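Local coordinates for protein pyruvate formate-lyase 2 (Archaeoglobus fulgidus, PDB 2F3O) that is of uncertain function but belongs to the glycyl radical enzymes, related to pyruvate formate-lyase and glycerol dehydratase, and probably has lyase activity, at residues A[694-699]-A[771-775]. Residues are numbered along the deposited sequence.
Sequences NLSSDV and RISCR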
# COMPACT_ATOMS: atom_id res chain seq x y z
N ASN A 694 -47.84 18.94 -2.95
CA ASN A 694 -49.21 18.46 -3.07
C ASN A 694 -50.18 19.55 -3.51
O ASN A 694 -50.34 20.56 -2.83
CB ASN A 694 -49.70 17.84 -1.76
CG ASN A 694 -49.02 16.54 -1.45
OD1 ASN A 694 -48.12 16.11 -2.17
ND2 ASN A 694 -49.44 15.89 -0.38
N LEU A 695 -50.83 19.31 -4.64
CA LEU A 695 -51.71 20.30 -5.25
C LEU A 695 -53.13 19.76 -5.38
O LEU A 695 -53.33 18.59 -5.74
CB LEU A 695 -51.18 20.69 -6.63
CG LEU A 695 -50.00 21.67 -6.65
CD1 LEU A 695 -49.44 21.75 -8.05
CD2 LEU A 695 -50.44 23.04 -6.18
N SER A 696 -54.11 20.62 -5.08
CA SER A 696 -55.53 20.37 -5.34
C SER A 696 -55.75 20.36 -6.85
O SER A 696 -55.13 21.14 -7.56
CB SER A 696 -56.36 21.47 -4.66
OG SER A 696 -57.72 21.48 -5.08
N SER A 697 -56.63 19.48 -7.33
CA SER A 697 -56.89 19.38 -8.78
C SER A 697 -57.68 20.57 -9.35
O SER A 697 -57.62 20.85 -10.55
CB SER A 697 -57.58 18.05 -9.15
OG SER A 697 -58.85 17.91 -8.53
N ASP A 698 -58.42 21.25 -8.48
CA ASP A 698 -59.21 22.41 -8.87
C ASP A 698 -58.30 23.60 -9.14
O ASP A 698 -58.49 24.32 -10.12
CB ASP A 698 -60.22 22.75 -7.78
CG ASP A 698 -61.45 21.87 -7.84
OD1 ASP A 698 -61.69 21.10 -6.88
OD2 ASP A 698 -62.18 21.93 -8.87
N VAL A 699 -57.29 23.76 -8.30
CA VAL A 699 -56.32 24.84 -8.43
C VAL A 699 -55.52 24.77 -9.75
O VAL A 699 -55.13 25.79 -10.32
CB VAL A 699 -55.48 24.96 -7.12
CG1 VAL A 699 -54.08 25.51 -7.37
CG2 VAL A 699 -56.27 25.79 -6.10
N ARG A 771 -51.85 18.24 3.59
CA ARG A 771 -50.76 18.94 2.90
C ARG A 771 -51.14 19.39 1.48
O ARG A 771 -50.30 19.93 0.75
CB ARG A 771 -49.50 18.07 2.90
CG ARG A 771 -48.95 17.81 4.29
CD ARG A 771 -47.72 16.92 4.27
NE ARG A 771 -46.64 17.58 3.57
CZ ARG A 771 -45.76 18.38 4.15
NH1 ARG A 771 -45.80 18.58 5.46
NH2 ARG A 771 -44.82 18.96 3.41
N ILE A 772 -52.39 19.15 1.10
CA ILE A 772 -52.91 19.57 -0.19
C ILE A 772 -53.02 21.08 -0.21
O ILE A 772 -53.71 21.69 0.61
CB ILE A 772 -54.28 18.93 -0.48
CG1 ILE A 772 -54.14 17.41 -0.58
CG2 ILE A 772 -54.86 19.46 -1.76
CD1 ILE A 772 -55.45 16.65 -0.54
N SER A 773 -52.29 21.68 -1.14
CA SER A 773 -52.13 23.12 -1.18
C SER A 773 -53.00 23.74 -2.28
O SER A 773 -53.32 23.09 -3.28
CB SER A 773 -50.65 23.46 -1.38
OG SER A 773 -50.42 24.84 -1.58
N CYS A 774 -53.38 25.00 -2.06
CA CYS A 774 -54.19 25.80 -3.01
C CYS A 774 -53.51 27.06 -3.57
O CYS A 774 -53.73 27.42 -4.73
CB CYS A 774 -55.51 26.20 -2.38
SG CYS A 774 -56.53 24.78 -2.08
N ARG A 775 -52.71 27.73 -2.73
CA ARG A 775 -52.00 28.94 -3.16
C ARG A 775 -50.92 28.63 -4.22
O ARG A 775 -50.29 27.57 -4.21
CB ARG A 775 -51.37 29.71 -1.98
CG ARG A 775 -52.27 30.31 -0.91
CD ARG A 775 -52.88 31.66 -1.31
NE ARG A 775 -53.73 32.21 -0.24
CZ ARG A 775 -54.94 31.75 0.13
NH1 ARG A 775 -55.51 30.69 -0.45
NH2 ARG A 775 -55.60 32.36 1.12
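Two backbone hydrogen bonds join these segments. Ser773 N donates to Asn694 O (2.8 Å), and Ser773 O accepts from Ser696 N (3.2 Å). Ser773 thus spans Leu695 in the pattern of a single parallel beta bridge. Further contacts extend it at both ends. Asn694 CB lies 3.3 Å from the backbone carbonyl Arg771 O. Asn694 OD1 hydrogen-bonds to Asn726 ND2, and Arg771 NH1 to Pro661 O and Thr663 OG1. Next to the bridge, Ile772 CG2 packs 3.8 Å from Ser696 CB. Ser696 is also the N-cap of the short helix 697-700, with a weak bond from Asp698 N to Ser696 OG (3.5 Å). The first turn of that helix brings Val699 over the chain at Cys774: Val699 CG2 is 3.8 Å from Cys774 CB, an apolar contact. Strand 692-696, in the glycine radical family region, is an edge strand of a mixed sheet, and Leu695 pairs through its backbone with Asn726 and Leu728 of strand 722-728. The C-terminal tail that follows helix 762-770 lies along the strand's other edge. Ile772 also touches Leu728, and Leu695 and Ser773 both pack on Val670 of helix 670-677.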